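Local coordinates for surface-associated protein CshB (Streptococcus gordonii, PDB 6YZG), which is a cell-wall-anchored streptococcal surface adhesin that probably binds fibronectin, represented here by its non-repetitive domain 2, at the interface of chains A and B. Coordinates in Å, arbitrary orientation; residue numbers count along the deposited sequence, not the author numbering. Chains: chain A/B, Surface-associated protein CshB.

Contact 1: the interface of chains A and B. Residues chain A 1, 142-145, 169, 171; chain B 235-237, 259.
The terminal methyl CE of B:Met259 sits over one face of the A:Trp1 indole, 3.6 Å above the ring plane, in CH-pi contact with both its rings. The B:Met259 chain runs straight through CG and SD and then bends (chi3 62°), which turns the methyl onto the indole. Its CB meets the benzo rim at A:Trp1 CZ3 (3.7 Å), while SD passes 3.7 Å from A:Gly145 CA, next to the poorly ordered side chain of A:Met171. B:Val237 comes tip to tip at the edge of the same indole, its CG2 in the ring plane and 4.0 Å from A:Trp1 CZ2; this methyl also touches A:Trp169 CB. Beneath these side chains, two antiparallel bridges join the backbones. B:Met259 N donates to A:Ala143 O (2.9 Å), and A:Ala143 N donates back to B:Met259 O. A:Trp169 N gives a nearly straight bond to B:Val235 O (2.8 Å, 173° at H), returned from B:Val235 N to A:Trp169 O. One water links A:Asp144 N to B:Pro236 O. In the second shell the A:Trp1 pyrrole NE1 lies 3.2 Å above the centre of the A:Trp169 ring, probably helping to position the first indole under the B:Met259 methyl. Strand 234-241 of chain B lies between strands 139-144 and 164-170 of chain A, and strand 258-263 pairs with the other edge of 139-144, joining the copies by strand pairing and apolar packing.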
loop_
_atom_site.group_PDB
_atom_site.type_symbol
_atom_site.label_atom_id
_atom_site.label_comp_id
_atom_site.label_asym_id
_atom_site.label_seq_id
_atom_site.Cartn_x
_atom_site.Cartn_y
_atom_site.Cartn_z
ATOM N N TRP A 1 24.210 -0.518 2.335
ATOM C CA TRP A 1 23.425 -0.380 1.054
ATOM C C TRP A 1 24.223 0.450 0.051
ATOM O O TRP A 1 24.718 1.574 0.395
ATOM C CB TRP A 1 22.040 0.270 1.189
ATOM C CG TRP A 1 21.043 -0.521 1.962
ATOM C CD1 TRP A 1 20.587 -0.194 3.212
ATOM C CD2 TRP A 1 20.467 -1.794 1.625
ATOM N NE1 TRP A 1 19.729 -1.159 3.636
ATOM C CE2 TRP A 1 19.654 -2.175 2.712
ATOM C CE3 TRP A 1 20.559 -2.664 0.533
ATOM C CZ2 TRP A 1 18.860 -3.337 2.679
ATOM C CZ3 TRP A 1 19.820 -3.830 0.522
ATOM C CH2 TRP A 1 19.011 -4.190 1.602
ATOM N N MET A 142 19.728 -7.979 -0.390
ATOM C CA MET A 142 18.889 -7.378 -1.448
ATOM C C MET A 142 17.460 -7.164 -0.916
ATOM O O MET A 142 17.035 -7.847 -0.027
ATOM C CB MET A 142 18.921 -8.235 -2.737
ATOM C CG MET A 142 20.239 -8.058 -3.638
ATOM S SD MET A 142 20.082 -9.064 -5.125
ATOM C CE MET A 142 19.230 -7.782 -6.042
ATOM N N ALA A 143 16.802 -6.139 -1.456
ATOM C CA ALA A 143 15.408 -5.821 -1.134
ATOM C C ALA A 143 14.825 -5.045 -2.292
ATOM O O ALA A 143 15.538 -4.487 -3.126
ATOM C CB ALA A 143 15.317 -4.982 0.151
ATOM N N ASP A 144 13.480 -5.040 -2.332
ATOM C CA ASP A 144 12.726 -4.108 -3.186
ATOM C C ASP A 144 12.457 -2.875 -2.348
ATOM O O ASP A 144 11.787 -3.010 -1.336
ATOM C CB ASP A 144 11.408 -4.726 -3.668
ATOM C CG ASP A 144 10.565 -3.870 -4.593
ATOM O OD1 ASP A 144 10.904 -2.731 -4.878
ATOM O OD2 ASP A 144 9.528 -4.413 -5.043
ATOM N N GLY A 145 12.908 -1.733 -2.815
ATOM C CA GLY A 145 12.717 -0.485 -2.040
ATOM C C GLY A 145 11.288 0.023 -2.110
ATOM O O GLY A 145 10.970 0.960 -1.332
ATOM N N TRP A 169 13.724 -3.851 6.840
ATOM C CA TRP A 169 14.346 -2.525 6.733
ATOM C C TRP A 169 13.228 -1.471 6.720
ATOM O O TRP A 169 12.312 -1.577 5.920
ATOM C CB TRP A 169 15.235 -2.447 5.494
ATOM C CG TRP A 169 15.974 -1.156 5.378
ATOM C CD1 TRP A 169 15.610 -0.066 4.642
ATOM C CD2 TRP A 169 17.214 -0.829 6.008
ATOM N NE1 TRP A 169 16.561 0.922 4.756
ATOM C CE2 TRP A 169 17.541 0.492 5.611
ATOM C CE3 TRP A 169 18.104 -1.545 6.818
ATOM C CZ2 TRP A 169 18.714 1.109 6.029
ATOM C CZ3 TRP A 169 19.259 -0.923 7.243
ATOM C CH2 TRP A 169 19.542 0.388 6.861
ATOM N N MET A 171 11.398 1.983 6.238
ATOM C CA MET A 171 11.298 3.086 5.251
ATOM C C MET A 171 10.422 4.199 5.843
ATOM O O MET A 171 10.840 4.782 6.824
ATOM C CB MET A 171 10.653 2.577 3.965
ATOM C CG MET A 171 11.495 1.558 3.244
ATOM S SD MET A 171 13.028 2.233 2.598
ATOM C CE MET A 171 13.046 1.380 1.031
ATOM N N VAL B 235 10.406 -3.183 4.394
ATOM C CA VAL B 235 10.731 -4.074 3.252
ATOM C C VAL B 235 11.544 -5.236 3.809
ATOM O O VAL B 235 12.412 -5.044 4.654
ATOM C CB VAL B 235 11.453 -3.349 2.109
ATOM C CG1 VAL B 235 10.607 -2.194 1.593
ATOM C CG2 VAL B 235 12.847 -2.900 2.393
ATOM N N PRO B 236 11.219 -6.427 3.323
ATOM C CA PRO B 236 11.959 -7.611 3.749
ATOM C C PRO B 236 13.324 -7.634 3.050
ATOM O O PRO B 236 13.460 -7.299 1.889
ATOM C CB PRO B 236 11.128 -8.778 3.300
ATOM C CG PRO B 236 10.268 -8.248 2.196
ATOM C CD PRO B 236 10.023 -6.810 2.555
ATOM N N VAL B 237 14.321 -8.109 3.788
ATOM C CA VAL B 237 15.734 -8.177 3.320
ATOM C C VAL B 237 16.155 -9.633 3.325
ATOM O O VAL B 237 15.971 -10.342 4.319
ATOM C CB VAL B 237 16.658 -7.337 4.179
ATOM C CG1 VAL B 237 18.105 -7.432 3.725
ATOM C CG2 VAL B 237 16.222 -5.886 4.212
ATOM N N MET B 259 17.369 -2.534 -4.263
ATOM C CA MET B 259 18.373 -2.167 -3.263
ATOM C C MET B 259 19.351 -3.334 -3.157
ATOM O O MET B 259 18.916 -4.529 -3.106
ATOM C CB MET B 259 17.756 -2.003 -1.884
ATOM C CG MET B 259 16.738 -0.881 -1.893
ATOM S SD MET B 259 15.942 -0.581 -0.324
ATOM C CE MET B 259 17.352 -0.113 0.685
HETATM O O HOH W 1 12.082 -6.813 -0.494
#

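Contact 2: the interface of chains A and B. Residues chain A 119-120, 151-153, 199, 207, 210; chain B 250-252.
A:Ile199 holds CG1 anti to its backbone N (chi1 -172°) and continues nearly straight, bringing CD1 to within 3.7 Å of B:Ala251 CB. A:Trp207, with CG anti to its carbonyl carbon (chi1 -60°), meets the same methyl with the benzo rim, CZ3 being 3.4 Å from B:Ala251 CB. A:Tyr210 adds its ring carbon CE2, 3.9 Å from B:Ala251 CB, with the methyl out of the ring plane. The three groups support one another: A:Ile199 CG1 lies over the centre of the A:Trp207 ring, and A:Trp207 CZ3 over the rim of A:Tyr210. Main-chain bonds fix B:Ala251 beside them. A:Phe153 N and O pair with B:Ala251 O and N on one flank; on the other, A:Thr119 N and O pair with B:Ser252 O and N. A:Tyr210 OH donates to the side-chain oxygen A:Asn120 OD1 (2.8 Å), steadying an amide that also binds a water, which in turn reaches B:Val250 O (3.2 Å). With A:Ile199, A:Trp207 and A:Tyr210 packed on the B:Ala251 methyl, strand 245-252 of chain B is clasped between strands 119-131 and 153-158 of chain A, which ties the two chains together.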
loop_
_atom_site.group_PDB
_atom_site.type_symbol
_atom_site.label_atom_id
_atom_site.label_comp_id
_atom_site.label_asym_id
_atom_site.label_seq_id
_atom_site.Cartn_x
_atom_site.Cartn_y
_atom_site.Cartn_z
ATOM N N THR A 119 6.022 -1.774 -16.755
ATOM C CA THR A 119 7.180 -2.428 -17.399
ATOM C C THR A 119 7.376 -3.858 -16.943
ATOM O O THR A 119 6.811 -4.306 -15.972
ATOM C CB THR A 119 8.468 -1.631 -17.178
ATOM O OG1 THR A 119 8.792 -1.719 -15.794
ATOM C CG2 THR A 119 8.352 -0.195 -17.633
ATOM N N ASN A 120 8.227 -4.542 -17.677
ATOM C CA ASN A 120 8.667 -5.923 -17.415
ATOM C C ASN A 120 10.139 -5.930 -17.808
ATOM O O ASN A 120 10.504 -5.784 -18.991
ATOM C CB ASN A 120 7.861 -6.903 -18.264
ATOM C CG ASN A 120 8.315 -8.340 -18.190
ATOM O OD1 ASN A 120 8.747 -8.829 -17.161
ATOM N ND2 ASN A 120 8.089 -9.084 -19.282
ATOM N N GLY A 151 -0.339 -7.493 -7.709
ATOM C CA GLY A 151 0.019 -7.515 -9.131
ATOM C C GLY A 151 1.349 -6.894 -9.453
ATOM O O GLY A 151 1.595 -6.657 -10.620
ATOM N N GLU A 152 2.159 -6.620 -8.448
ATOM C CA GLU A 152 3.482 -5.961 -8.643
ATOM C C GLU A 152 4.539 -6.976 -8.208
ATOM O O GLU A 152 4.488 -7.432 -7.076
ATOM C CB GLU A 152 3.646 -4.636 -7.890
ATOM C CG GLU A 152 2.611 -3.596 -8.318
ATOM C CD GLU A 152 2.668 -2.285 -7.550
ATOM O OE1 GLU A 152 2.673 -2.350 -6.309
ATOM O OE2 GLU A 152 2.732 -1.227 -8.174
ATOM N N PHE A 153 5.457 -7.352 -9.101
ATOM C CA PHE A 153 6.403 -8.455 -8.857
ATOM C C PHE A 153 7.825 -7.934 -8.830
ATOM O O PHE A 153 8.269 -7.244 -9.770
ATOM C CB PHE A 153 6.250 -9.519 -9.955
ATOM C CG PHE A 153 4.829 -9.997 -10.212
ATOM C CD1 PHE A 153 3.943 -10.207 -9.173
ATOM C CD2 PHE A 153 4.395 -10.142 -11.488
ATOM C CE1 PHE A 153 2.652 -10.624 -9.430
ATOM C CE2 PHE A 153 3.074 -10.469 -11.778
ATOM C CZ PHE A 153 2.237 -10.806 -10.738
ATOM N N ILE A 199 -1.348 -5.558 -15.820
ATOM C CA ILE A 199 -0.296 -6.553 -16.020
ATOM C C ILE A 199 -0.917 -7.827 -16.652
ATOM O O ILE A 199 -0.353 -8.376 -17.597
ATOM C CB ILE A 199 0.482 -6.789 -14.723
ATOM C CG1 ILE A 199 1.674 -7.670 -15.095
ATOM C CG2 ILE A 199 -0.335 -7.416 -13.629
ATOM C CD1 ILE A 199 2.791 -7.597 -14.077
ATOM N N TRP A 207 1.911 -14.747 -16.235
ATOM C CA TRP A 207 2.270 -14.058 -14.979
ATOM C C TRP A 207 2.111 -15.023 -13.829
ATOM O O TRP A 207 2.742 -14.812 -12.791
ATOM C CB TRP A 207 1.385 -12.815 -14.804
ATOM C CG TRP A 207 1.589 -11.882 -15.941
ATOM C CD1 TRP A 207 0.740 -11.698 -17.002
ATOM C CD2 TRP A 207 2.785 -11.149 -16.280
ATOM N NE1 TRP A 207 1.304 -10.853 -17.885
ATOM C CE2 TRP A 207 2.559 -10.441 -17.490
ATOM C CE3 TRP A 207 4.030 -10.947 -15.650
ATOM C CZ2 TRP A 207 3.473 -9.604 -18.104
ATOM C CZ3 TRP A 207 4.926 -10.122 -16.244
ATOM C CH2 TRP A 207 4.698 -9.476 -17.462
ATOM N N TYR A 210 5.359 -16.190 -12.832
ATOM C CA TYR A 210 6.255 -15.265 -12.072
ATOM C C TYR A 210 6.120 -15.566 -10.589
ATOM O O TYR A 210 7.020 -15.194 -9.846
ATOM C CB TYR A 210 5.946 -13.808 -12.387
ATOM C CG TYR A 210 6.634 -13.242 -13.600
ATOM C CD1 TYR A 210 6.654 -13.895 -14.822
ATOM C CD2 TYR A 210 7.272 -12.019 -13.534
ATOM C CE1 TYR A 210 7.294 -13.344 -15.906
ATOM C CE2 TYR A 210 7.898 -11.441 -14.620
ATOM C CZ TYR A 210 7.931 -12.111 -15.812
ATOM O OH TYR A 210 8.490 -11.562 -16.947
ATOM N N VAL B 250 11.608 -7.396 -12.469
ATOM C CA VAL B 250 10.404 -6.637 -12.072
ATOM C C VAL B 250 9.360 -6.741 -13.160
ATOM O O VAL B 250 9.645 -6.580 -14.331
ATOM C CB VAL B 250 10.722 -5.166 -11.825
ATOM C CG1 VAL B 250 9.483 -4.291 -11.781
ATOM C CG2 VAL B 250 11.627 -4.985 -10.619
ATOM N N ALA B 251 8.113 -6.886 -12.753
ATOM C CA ALA B 251 6.983 -6.587 -13.674
ATOM C C ALA B 251 5.957 -5.866 -12.830
ATOM O O ALA B 251 5.554 -6.373 -11.779
ATOM C CB ALA B 251 6.495 -7.805 -14.365
ATOM N N SER B 252 5.531 -4.689 -13.253
ATOM C CA SER B 252 4.673 -3.847 -12.404
ATOM C C SER B 252 3.921 -2.854 -13.272
ATOM O O SER B 252 4.528 -2.220 -14.175
ATOM C CB SER B 252 5.543 -3.140 -11.398
ATOM O OG SER B 252 4.740 -2.326 -10.554
HETATM O O HOH W 2 10.974 -9.285 -15.477
#

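Contact 3: the interface of chains A and B. Residues chain A 140-141, 163-166; chain B 237-239.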
loop_
_atom_site.group_PDB
_atom_site.type_symbol
_atom_site.label_atom_id
_atom_site.label_comp_id
_atom_site.label_asym_id
_atom_site.label_seq_id
_atom_site.Cartn_x
_atom_site.Cartn_y
_atom_site.Cartn_z
ATOM N N VAL A 140 25.907 -10.673 0.346
ATOM C CA VAL A 140 25.087 -9.712 -0.414
ATOM C C VAL A 140 23.696 -9.699 0.166
ATOM O O VAL A 140 23.126 -10.763 0.428
ATOM C CB VAL A 140 24.996 -10.084 -1.876
ATOM C CG1 VAL A 140 24.104 -9.144 -2.608
ATOM C CG2 VAL A 140 26.372 -10.109 -2.511
ATOM N N VAL A 141 23.182 -8.503 0.415
ATOM C CA VAL A 141 21.770 -8.344 0.854
ATOM C C VAL A 141 20.990 -7.612 -0.234
ATOM O O VAL A 141 21.568 -6.777 -0.950
ATOM C CB VAL A 141 21.605 -7.612 2.195
ATOM C CG1 VAL A 141 22.121 -8.524 3.305
ATOM C CG2 VAL A 141 22.281 -6.254 2.203
ATOM N N TRP A 163 18.649 -18.093 -0.447
ATOM C CA TRP A 163 18.283 -16.869 0.290
ATOM C C TRP A 163 17.988 -17.128 1.749
ATOM O O TRP A 163 17.203 -18.046 2.066
ATOM C CB TRP A 163 17.104 -16.205 -0.411
ATOM C CG TRP A 163 17.426 -15.705 -1.782
ATOM C CD1 TRP A 163 16.997 -16.247 -2.970
ATOM C CD2 TRP A 163 18.239 -14.569 -2.152
ATOM N NE1 TRP A 163 17.443 -15.506 -4.022
ATOM C CE2 TRP A 163 18.228 -14.484 -3.561
ATOM C CE3 TRP A 163 18.970 -13.641 -1.418
ATOM C CZ2 TRP A 163 18.883 -13.440 -4.213
ATOM C CZ3 TRP A 163 19.648 -12.652 -2.072
ATOM C CH2 TRP A 163 19.599 -12.544 -3.461
ATOM N N GLU A 164 18.483 -16.256 2.585
ATOM C CA GLU A 164 18.214 -16.282 4.051
ATOM C C GLU A 164 17.557 -14.973 4.471
ATOM O O GLU A 164 18.011 -13.882 4.042
ATOM C CB GLU A 164 19.493 -16.465 4.840
ATOM C CG GLU A 164 19.276 -16.773 6.286
ATOM C CD GLU A 164 20.542 -17.064 7.076
ATOM O OE1 GLU A 164 20.433 -17.611 8.233
ATOM O OE2 GLU A 164 21.618 -16.716 6.647
ATOM N N TYR A 165 16.490 -15.043 5.229
ATOM C CA TYR A 165 15.754 -13.845 5.669
ATOM C C TYR A 165 16.516 -13.141 6.781
ATOM O O TYR A 165 16.873 -13.765 7.770
ATOM C CB TYR A 165 14.361 -14.216 6.116
ATOM C CG TYR A 165 13.528 -13.061 6.640
ATOM C CD1 TYR A 165 13.172 -12.014 5.831
ATOM C CD2 TYR A 165 13.123 -13.025 7.953
ATOM C CE1 TYR A 165 12.368 -10.971 6.270
ATOM C CE2 TYR A 165 12.322 -11.985 8.406
ATOM C CZ TYR A 165 11.988 -10.945 7.583
ATOM O OH TYR A 165 11.179 -9.895 8.027
ATOM N N MET A 166 16.823 -11.877 6.613
ATOM C CA MET A 166 17.630 -11.075 7.555
ATOM C C MET A 166 16.786 -10.242 8.495
ATOM O O MET A 166 17.308 -9.870 9.549
ATOM C CB MET A 166 18.514 -10.155 6.730
ATOM C CG MET A 166 19.478 -10.868 5.891
ATOM S SD MET A 166 20.699 -11.815 6.799
ATOM C CE MET A 166 20.011 -13.440 6.630
ATOM N N VAL B 237 14.321 -8.109 3.788
ATOM C CA VAL B 237 15.734 -8.177 3.320
ATOM C C VAL B 237 16.155 -9.633 3.325
ATOM O O VAL B 237 15.971 -10.342 4.319
ATOM C CB VAL B 237 16.658 -7.337 4.179
ATOM C CG1 VAL B 237 18.105 -7.432 3.725
ATOM C CG2 VAL B 237 16.222 -5.886 4.212
ATOM N N VAL B 238 16.748 -10.065 2.241
ATOM C CA VAL B 238 17.340 -11.415 2.120
ATOM C C VAL B 238 18.801 -11.309 1.814
ATOM O O VAL B 238 19.302 -10.343 1.222
ATOM C CB VAL B 238 16.583 -12.308 1.112
ATOM C CG1 VAL B 238 15.233 -12.722 1.696
ATOM C CG2 VAL B 238 16.404 -11.641 -0.249
ATOM N N MET B 239 19.510 -12.397 2.130
ATOM C CA MET B 239 20.974 -12.480 2.009
ATOM C C MET B 239 21.408 -13.725 1.246
ATOM O O MET B 239 20.820 -14.817 1.421
ATOM C CB MET B 239 21.576 -12.503 3.413
ATOM C CG MET B 239 23.057 -12.444 3.488
ATOM S SD MET B 239 23.626 -12.964 5.188
ATOM C CE MET B 239 23.662 -14.769 5.180
#
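Strand 234-241 of chain B runs antiparallel to strand 164-170 of chain A, with B:Met239 N giving a bond to A:Glu164 O (2.8 Å) and A:Glu164 N one to B:Met239 O, both in the carbonyl planes, while A:Met166 N donates almost straight to B:Val237 O (2.9 Å, 172° at H). On its other flank the inserted strand faces A:Val141, a further antiparallel bridge partner of B:Met239. The two methionines carry much of the side-chain contact. B:Met239 holds CG anti to its backbone N (chi1 -174°) and rises from the sheet beside A:Glu164, the two chains pointing the same way. A:Met166 bends at chi2 and chi3 to fold across it, so that the sulfurs A:Met166 SD and B:Met239 SD lie 3.5 Å apart and the methyl A:Met166 CE rests 3.7 Å from B:Met239 CB. A:Val141 CG1 closes the opposite flank, 4.0 Å from B:Met239 CB, and A:Val141 CB meets B:Val237 CG1 (3.8 Å). From the other side of the sheet, B:Val238 crosses A:Trp163 at about a right angle, its methyl CG2 above the indole plane just beyond the benzo carbon, 3.5 Å from A:Trp163 CE3. With residues alternating between the two sides, the strand is packed on one side by A:Met166 and A:Val141 and on the other by A:Trp163, which helps to tie the chains into a sheet built from both.

Contact 4: the interface of chains A and B. Residues chain A 242-245, 279; chain B 127, 135, 158-160.
The turn between strands 234-241 and 245-252 of chain A docks on chain B, where B:Asn159, in the loop following strand 153-158, caps it. The B:Asn159 amide reads this turn with both its polar atoms. Its oxygen OD1 accepts two backbone N-H groups: A:Ser244 N in the amide plane on a lone pair (2.9 Å), and A:Glu245 N from above that plane (3.0 Å). Its nitrogen ND2 donates almost straight to the A:Ser244 hydroxyl OG (2.9 Å, 171° at H), which lies in the plane of the amide. B:Asn159 N adds a bond to A:Glu245 O. CG of B:Asn159 stands between its own backbone N and carbonyl carbon (chi1 76°), which brings the amide nearly parallel to the A:His279 imidazole, the planes 9° apart and A:His279 CD2 3.9 Å from B:Asn159 CG. Across the turn, B:Ile127 N donates to A:Ser244 O (2.8 Å) from above the carbonyl plane. The guanidinium nitrogen NH2 of B:Arg135 reaches A:Ala243 O through a water. A:Ser244 OG sits over the centre of the A:His279 ring, and the imidazole is held at its edge by A:His279 NE2 donating to A:Gly242 O (2.6 Å), which lies in the ring plane.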
loop_
_atom_site.group_PDB
_atom_site.type_symbol
_atom_site.label_atom_id
_atom_site.label_comp_id
_atom_site.label_asym_id
_atom_site.label_seq_id
_atom_site.Cartn_x
_atom_site.Cartn_y
_atom_site.Cartn_z
ATOM N N GLY A 242 -16.687 14.007 24.499
ATOM C CA GLY A 242 -17.926 14.786 24.603
ATOM C C GLY A 242 -18.676 14.899 23.309
ATOM O O GLY A 242 -19.389 15.894 23.097
ATOM N N ALA A 243 -18.494 13.975 22.362
ATOM C CA ALA A 243 -19.288 13.945 21.129
ATOM C C ALA A 243 -20.660 13.335 21.404
ATOM O O ALA A 243 -20.713 12.276 22.054
ATOM C CB ALA A 243 -18.566 13.141 20.097
ATOM N N SER A 244 -21.668 13.898 20.816
ATOM C CA SER A 244 -22.972 13.229 20.638
ATOM C C SER A 244 -23.211 12.851 19.188
ATOM O O SER A 244 -24.224 12.184 18.930
ATOM C CB SER A 244 -24.081 14.102 21.161
ATOM O OG SER A 244 -24.228 15.282 20.412
ATOM N N GLU A 245 -22.345 13.279 18.263
ATOM C CA GLU A 245 -22.477 12.920 16.819
ATOM C C GLU A 245 -21.073 12.704 16.262
ATOM O O GLU A 245 -20.180 13.530 16.531
ATOM C CB GLU A 245 -23.155 14.039 16.014
ATOM C CG GLU A 245 -24.538 14.425 16.560
ATOM C CD GLU A 245 -25.597 15.208 15.773
ATOM O OE1 GLU A 245 -26.227 14.608 14.870
ATOM O OE2 GLU A 245 -25.942 16.344 16.191
ATOM N N HIS A 279 -22.437 21.458 21.453
ATOM C CA HIS A 279 -22.791 20.436 20.439
ATOM C C HIS A 279 -23.423 21.046 19.190
ATOM O O HIS A 279 -23.285 20.396 18.112
ATOM C CB HIS A 279 -23.742 19.390 20.988
ATOM C CG HIS A 279 -23.079 18.423 21.898
ATOM N ND1 HIS A 279 -23.777 17.774 22.908
ATOM C CD2 HIS A 279 -21.812 17.948 21.913
ATOM C CE1 HIS A 279 -22.954 16.937 23.533
ATOM N NE2 HIS A 279 -21.737 17.008 22.912
ATOM N N ILE B 127 -24.520 9.443 19.268
ATOM C CA ILE B 127 -23.841 8.589 20.273
ATOM C C ILE B 127 -24.365 8.940 21.653
ATOM O O ILE B 127 -24.454 10.100 21.943
ATOM C CB ILE B 127 -22.327 8.847 20.265
ATOM C CG1 ILE B 127 -21.684 8.476 18.937
ATOM C CG2 ILE B 127 -21.650 8.148 21.433
ATOM C CD1 ILE B 127 -20.326 9.109 18.878
ATOM N N ARG B 135 -26.165 9.437 32.012
ATOM C CA ARG B 135 -25.458 9.859 30.790
ATOM C C ARG B 135 -24.081 10.398 31.167
ATOM O O ARG B 135 -23.942 11.117 32.127
ATOM C CB ARG B 135 -26.309 10.831 29.972
ATOM C CG ARG B 135 -25.666 11.198 28.639
ATOM C CD ARG B 135 -26.671 11.532 27.560
ATOM N NE ARG B 135 -25.898 11.928 26.400
ATOM C CZ ARG B 135 -26.348 12.102 25.181
ATOM N NH1 ARG B 135 -27.641 11.971 24.933
ATOM N NH2 ARG B 135 -25.502 12.466 24.236
ATOM N N THR B 158 -16.749 15.136 14.000
ATOM C CA THR B 158 -17.222 15.065 15.382
ATOM C C THR B 158 -17.915 16.388 15.755
ATOM O O THR B 158 -17.554 17.445 15.224
ATOM C CB THR B 158 -16.055 14.817 16.350
ATOM O OG1 THR B 158 -16.577 14.718 17.676
ATOM C CG2 THR B 158 -14.955 15.875 16.278
ATOM N N ASN B 159 -18.847 16.334 16.704
ATOM C CA ASN B 159 -19.343 17.543 17.371
ATOM C C ASN B 159 -18.809 17.607 18.793
ATOM O O ASN B 159 -19.239 18.491 19.558
ATOM C CB ASN B 159 -20.877 17.652 17.304
ATOM C CG ASN B 159 -21.542 16.740 18.261
ATOM O OD1 ASN B 159 -20.945 15.832 18.837
ATOM N ND2 ASN B 159 -22.851 16.929 18.424
ATOM N N GLY B 160 -17.825 16.794 19.144
ATOM C CA GLY B 160 -17.098 16.875 20.414
ATOM C C GLY B 160 -15.803 17.615 20.291
ATOM O O GLY B 160 -15.647 18.473 19.397
HETATM O O HOH W 3 -22.602 12.087 24.071
#

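Contacts 1 and 3 are neighbours, their C-alpha centres about 9 Å apart, and share B:Val237 on strand 234-241, as well as strands 139-144 and 164-170 of chain A. Contact 2 lies about 18 Å from contact 1 and adds a second intermolecular strand pairing, strand 245-252 between 119-131 and 153-158. Contact 4 is about 45 Å from contact 1, with the chain roles exchanged: there chain A inserts the turn joining strands 234-241 and 245-252 into chain B. By two-fold symmetry each body completes the other, an exchange suggesting a domain-swapped dimer, although the structure alone does not show that this is the form on the cell.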